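Local coordinates for ABC transporter substrate binding protein (Ribose) (Agrobacterium vitis S4, PDB 4WT7) that probably serves as the periplasmic sugar-binding component of an ABC transporter and holds the sugar alcohol D-allitol in this crystal, at residues E26-K31 against V286-S291; K33-S38 against P89-Q94. One frame throughout, in Å; residues are numbered along the deposited sequence.

Contact 1: E26-K31 against V286-S291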
loop_
_atom_site.group_PDB
_atom_site.type_symbol
_atom_site.label_atom_id
_atom_site.label_comp_id
_atom_site.label_asym_id
_atom_site.label_seq_id
_atom_site.Cartn_x
_atom_site.Cartn_y
_atom_site.Cartn_z
ATOM N N GLU A 26 -8.464 9.172 -30.858
ATOM C CA GLU A 26 -7.651 10.384 -30.746
ATOM C C GLU A 26 -6.857 10.461 -29.435
ATOM O O GLU A 26 -7.173 9.775 -28.455
ATOM C CB GLU A 26 -8.524 11.629 -30.853
ATOM C CG GLU A 26 -9.371 11.673 -32.097
ATOM C CD GLU A 26 -10.047 13.017 -32.274
ATOM O OE1 GLU A 26 -10.339 13.661 -31.232
ATOM O OE2 GLU A 26 -10.272 13.423 -33.441
ATOM N N ALA A 27 -5.829 11.312 -29.428
ATOM C CA ALA A 27 -4.981 11.492 -28.251
ATOM C C ALA A 27 -5.838 11.834 -27.021
ATOM O O ALA A 27 -6.848 12.545 -27.119
ATOM C CB ALA A 27 -3.949 12.590 -28.512
ATOM N N LEU A 28 -5.445 11.344 -25.855
ATOM C CA LEU A 28 -6.217 11.648 -24.664
ATOM C C LEU A 28 -6.043 13.115 -24.225
ATOM O O LEU A 28 -4.994 13.747 -24.450
ATOM C CB LEU A 28 -5.827 10.693 -23.533
ATOM C CG LEU A 28 -6.167 9.221 -23.767
ATOM C CD1 LEU A 28 -5.541 8.348 -22.681
ATOM C CD2 LEU A 28 -7.691 9.026 -23.811
ATOM N N SER A 29 -7.091 13.633 -23.601
ATOM C CA SER A 29 -7.167 15.021 -23.154
ATOM C C SER A 29 -8.145 15.100 -21.990
ATOM O O SER A 29 -9.031 14.250 -21.849
ATOM C CB SER A 29 -7.648 15.932 -24.291
ATOM O OG SER A 29 -7.644 17.315 -23.935
ATOM N N LEU A 30 -7.959 16.106 -21.142
ATOM C CA LEU A 30 -8.923 16.422 -20.104
ATOM C C LEU A 30 -9.260 17.897 -20.152
ATOM O O LEU A 30 -9.769 18.468 -19.181
ATOM C CB LEU A 30 -8.384 16.030 -18.727
ATOM C CG LEU A 30 -8.266 14.514 -18.474
ATOM C CD1 LEU A 30 -7.729 14.263 -17.076
ATOM C CD2 LEU A 30 -9.567 13.789 -18.641
ATOM N N LYS A 31 -9.004 18.515 -21.306
ATOM C CA LYS A 31 -9.232 19.945 -21.456
ATOM C C LYS A 31 -10.702 20.197 -21.124
ATOM O O LYS A 31 -11.566 19.398 -21.483
ATOM C CB LYS A 31 -8.863 20.398 -22.877
ATOM C CG LYS A 31 -9.139 21.862 -23.156
ATOM C CD LYS A 31 -8.695 22.265 -24.573
ATOM C CE LYS A 31 -9.108 23.729 -24.937
ATOM N NZ LYS A 31 -8.408 24.804 -24.141
ATOM N N VAL A 286 -9.177 7.756 -16.414
ATOM C CA VAL A 286 -10.250 8.732 -16.397
ATOM C C VAL A 286 -10.475 9.351 -17.796
ATOM O O VAL A 286 -11.614 9.431 -18.276
ATOM C CB VAL A 286 -9.998 9.848 -15.399
ATOM C CG1 VAL A 286 -11.002 10.973 -15.626
ATOM C CG2 VAL A 286 -10.057 9.312 -13.959
ATOM N N ALA A 287 -9.401 9.810 -18.427
ATOM C CA ALA A 287 -9.486 10.350 -19.779
ATOM C C ALA A 287 -10.101 9.327 -20.744
ATOM O O ALA A 287 -11.091 9.620 -21.404
ATOM C CB ALA A 287 -8.107 10.770 -20.260
ATOM N N LEU A 288 -9.538 8.126 -20.801
ATOM C CA LEU A 288 -10.158 7.046 -21.581
ATOM C C LEU A 288 -11.673 6.894 -21.306
ATOM O O LEU A 288 -12.478 6.819 -22.241
ATOM C CB LEU A 288 -9.475 5.706 -21.307
ATOM C CG LEU A 288 -8.066 5.513 -21.862
ATOM C CD1 LEU A 288 -7.454 4.219 -21.291
ATOM C CD2 LEU A 288 -8.140 5.473 -23.397
ATOM N N LEU A 289 -12.067 6.830 -20.040
ATOM C CA LEU A 289 -13.495 6.751 -19.726
ATOM C C LEU A 289 -14.289 7.924 -20.305
ATOM O O LEU A 289 -15.319 7.731 -20.951
ATOM C CB LEU A 289 -13.733 6.670 -18.231
ATOM C CG LEU A 289 -15.223 6.657 -17.884
ATOM C CD1 LEU A 289 -15.835 5.326 -18.241
ATOM C CD2 LEU A 289 -15.445 6.953 -16.445
ATOM N N LEU A 290 -13.836 9.146 -20.075
ATOM C CA LEU A 290 -14.613 10.291 -20.538
ATOM C C LEU A 290 -14.640 10.376 -22.074
ATOM O O LEU A 290 -15.575 10.917 -22.641
ATOM C CB LEU A 290 -14.115 11.601 -19.924
ATOM C CG LEU A 290 -14.140 11.647 -18.393
ATOM C CD1 LEU A 290 -13.673 13.010 -17.880
ATOM C CD2 LEU A 290 -15.502 11.304 -17.851
ATOM N N SER A 291 -13.625 9.837 -22.741
ATOM C CA SER A 291 -13.641 9.810 -24.201
ATOM C C SER A 291 -14.601 8.746 -24.760
ATOM O O SER A 291 -14.744 8.647 -25.973
ATOM C CB SER A 291 -12.253 9.563 -24.766
ATOM O OG SER A 291 -11.974 8.182 -24.758
HETATM O O HOH W 1 -11.066 12.360 -22.516
#

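Contact 2: K33-S38 against P89-Q94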
loop_
_atom_site.group_PDB
_atom_site.type_symbol
_atom_site.label_atom_id
_atom_site.label_comp_id
_atom_site.label_asym_id
_atom_site.label_seq_id
_atom_site.Cartn_x
_atom_site.Cartn_y
_atom_site.Cartn_z
ATOM N N LYS A 33 -12.244 19.668 -18.414
ATOM C CA LYS A 33 -12.809 18.778 -17.394
ATOM C C LYS A 33 -12.298 19.156 -16.019
ATOM O O LYS A 33 -11.186 19.665 -15.862
ATOM C CB LYS A 33 -12.431 17.309 -17.648
ATOM C CG LYS A 33 -12.743 16.827 -19.040
ATOM C CD LYS A 33 -14.258 16.850 -19.323
ATOM C CE LYS A 33 -14.544 16.443 -20.757
ATOM N NZ LYS A 33 -16.006 16.317 -20.939
ATOM N N ARG A 34 -13.115 18.901 -15.017
ATOM C CA ARG A 34 -12.683 19.048 -13.627
ATOM C C ARG A 34 -12.617 17.652 -13.013
ATOM O O ARG A 34 -13.601 16.892 -13.064
ATOM C CB ARG A 34 -13.672 19.936 -12.861
ATOM C CG ARG A 34 -13.515 21.428 -13.158
ATOM C CD ARG A 34 -14.794 22.250 -12.964
ATOM N NE ARG A 34 -15.462 22.005 -11.673
ATOM C CZ ARG A 34 -16.562 21.263 -11.501
ATOM N NH1 ARG A 34 -17.071 21.111 -10.290
ATOM N NH2 ARG A 34 -17.178 20.684 -12.516
ATOM N N ILE A 35 -11.462 17.308 -12.437
ATOM C CA ILE A 35 -11.271 15.993 -11.828
ATOM C C ILE A 35 -11.025 16.098 -10.318
ATOM O O ILE A 35 -10.051 16.734 -9.891
ATOM C CB ILE A 35 -10.065 15.234 -12.482
ATOM C CG1 ILE A 35 -10.214 15.177 -14.002
ATOM C CG2 ILE A 35 -9.932 13.836 -11.888
ATOM C CD1 ILE A 35 -11.594 14.810 -14.498
ATOM N N GLY A 36 -11.920 15.505 -9.525
ATOM C CA GLY A 36 -11.783 15.452 -8.081
ATOM C C GLY A 36 -10.708 14.431 -7.739
ATOM O O GLY A 36 -10.772 13.298 -8.205
ATOM N N ILE A 37 -9.720 14.815 -6.932
ATOM C CA ILE A 37 -8.695 13.853 -6.521
ATOM C C ILE A 37 -8.625 13.798 -5.018
ATOM O O ILE A 37 -8.180 14.748 -4.401
ATOM C CB ILE A 37 -7.305 14.264 -7.057
ATOM C CG1 ILE A 37 -7.300 14.268 -8.582
ATOM C CG2 ILE A 37 -6.190 13.313 -6.549
ATOM C CD1 ILE A 37 -6.112 14.951 -9.123
ATOM N N SER A 38 -9.059 12.689 -4.437
ATOM C CA SER A 38 -9.188 12.538 -2.979
ATOM C C SER A 38 -8.301 11.416 -2.462
ATOM O O SER A 38 -8.405 10.289 -2.931
ATOM C CB SER A 38 -10.645 12.220 -2.597
ATOM O OG SER A 38 -10.802 11.911 -1.208
ATOM N N PRO A 89 -17.887 17.359 -10.308
ATOM C CA PRO A 89 -16.786 17.255 -11.253
ATOM C C PRO A 89 -17.084 16.188 -12.277
ATOM O O PRO A 89 -18.033 15.436 -12.093
ATOM C CB PRO A 89 -15.633 16.792 -10.376
ATOM C CG PRO A 89 -16.335 15.942 -9.300
ATOM C CD PRO A 89 -17.567 16.735 -9.015
ATOM N N ASP A 90 -16.253 16.108 -13.314
ATOM C CA ASP A 90 -16.421 15.108 -14.358
ATOM C C ASP A 90 -16.042 13.692 -13.934
ATOM O O ASP A 90 -16.484 12.714 -14.543
ATOM C CB ASP A 90 -15.679 15.571 -15.588
ATOM C CG ASP A 90 -16.226 16.884 -16.090
ATOM O OD1 ASP A 90 -17.381 16.879 -16.581
ATOM O OD2 ASP A 90 -15.540 17.916 -15.943
ATOM N N ALA A 91 -15.234 13.578 -12.876
ATOM C CA ALA A 91 -14.940 12.288 -12.276
ATOM C C ALA A 91 -14.335 12.521 -10.878
ATOM O O ALA A 91 -13.881 13.641 -10.559
ATOM C CB ALA A 91 -13.984 11.483 -13.167
ATOM N N ILE A 92 -14.372 11.493 -10.031
ATOM C CA ILE A 92 -13.643 11.528 -8.774
ATOM C C ILE A 92 -12.711 10.319 -8.698
ATOM O O ILE A 92 -13.120 9.205 -9.045
ATOM C CB ILE A 92 -14.621 11.489 -7.595
ATOM C CG1 ILE A 92 -15.443 12.772 -7.565
ATOM C CG2 ILE A 92 -13.892 11.276 -6.284
ATOM C CD1 ILE A 92 -16.589 12.776 -6.545
ATOM N N VAL A 93 -11.462 10.517 -8.260
ATOM C CA VAL A 93 -10.562 9.380 -8.048
ATOM C C VAL A 93 -10.227 9.331 -6.572
ATOM O O VAL A 93 -9.778 10.329 -5.995
ATOM C CB VAL A 93 -9.197 9.466 -8.837
ATOM C CG1 VAL A 93 -8.502 8.109 -8.811
ATOM C CG2 VAL A 93 -9.403 9.900 -10.252
ATOM N N GLN A 94 -10.442 8.181 -5.962
ATOM C CA GLN A 94 -10.170 8.014 -4.538
ATOM C C GLN A 94 -8.980 7.110 -4.326
ATOM O O GLN A 94 -8.926 5.981 -4.816
ATOM C CB GLN A 94 -11.401 7.453 -3.814
ATOM C CG GLN A 94 -11.153 7.031 -2.377
ATOM C CD GLN A 94 -10.711 8.199 -1.533
ATOM O OE1 GLN A 94 -11.186 9.332 -1.718
ATOM N NE2 GLN A 94 -9.817 7.945 -0.593
HETATM O O HOH W 2 -16.775 20.165 -15.524
#

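Contact 1: E26-K31 against V286-S291
Leu28 and Leu30 lean on the last turn of helix 275-290, and the apolar contacts they make carry most of this contact. Ala287 lies between them: CD2 of Leu30 comes within 3.7 Å of Ala287 CB, and CD2 of Leu28 approaches the same methyl to 4.0 Å. A residue this small suits the spot, because it lets the two leucine branches settle close to the helix backbone; Leu30 CD2 lies 3.6 Å from Ala287 CA. With CG anti to its carbonyl carbon (chi1 -65°), Leu28 carries both methyls to Leu288, and the two CD2 atoms meet at 3.6 Å. Leu30 also touches Leu290, its CD2 lying 4.2 Å from Leu290 CD1, and reaches Ile35 at the start of the first strand. The N-terminal lead-in of a periplasmic binding protein, an irregular stretch just before strand 34-39, is thus laid along the end of a helix from much later in the chain.

The polar link between the segments is a water that donates to Ser29 O and to Ala287 O, bridging the two backbones where no direct hydrogen bond joins them. Each segment also turns a serine to its own use: Ser29 OG accepts from Lys31 N at 3.2 Å in an ST turn, while Ser291 OG, just past the helix, donates back to Leu288 O at 2.9 Å.

Contact 2: K33-S38 against P89-Q94
Strands 34-39 and 91-95 are parallel neighbours inside the N-terminal-lobe sheet of a periplasmic binding protein; the axes of segments 34-38 and 91-94 approach to 4.7 Å. Gly36 lies at the middle of the pairing: its N donates to Ala91 O, and its O accepts from Val93 N, both at 2.9 Å. Having no side chain suits it to a place where the backbones close to 4.4 Å between Gly36 CA and Ile92 CA. Farther on, Ser38 N donates to Val93 O in a nearly straight bond (175° at the hydrogen).

Ile35, Ile37 and Val93, with the small Ala91, fill the face covered by helices 45-60 and 275-290, where Ile35 CG2 meets Val93 CG2 at 4.3 Å. The other face, under helix 74-87, holds a buried polar pair. Ser38 OG, anti to its backbone N (chi1 173°), donates to Gln94 OE1 at 2.7 Å, in the amide plane and on a lone pair. Gln94 NE2 bonds the Leu96 carbonyl, which should fix the amide's rotation; Ser38 OG also partners Gln80 NE2.

At the opposite end Asp90 OD2 takes Arg34 N at 2.8 Å on the anti lone pair, while Asp90 N returns a bond to Arg34 O. The Lys33 and Asp90 side chains cross at about a right angle. A water joins OD2 to Arg34 NH2, and Arg34 NH1 bonds the Gln87 carbonyl. From strand 34-39 the chain runs through helix 45-60 to strand 64-69 on its far side, returning through helix 74-87 to strand 91-95; this 2-1-3 order is characteristic of the family's Rossmann-like lobes.

Contact 2 is the buried one, joining two strands inside a sheet, whereas contact 1 is partly buried and lies farther out, where the first modelled residues meet the end of helix 275-290. Their chemistry follows: direct backbone hydrogen bonds with a buried Ser-Gln pair in the sheet, leucine methyls and a bridging water at the periphery. Val286 links them, its CG1 packing on Ala91 CB at 3.9 Å and its CG2 on Val93 CG2 at 3.8 Å. The helix against which Leu28 and Leu30 rest therefore also covers one face of the strand pair. Along the sequence, contact 2 is nested within the span of chain that contact 1 closes.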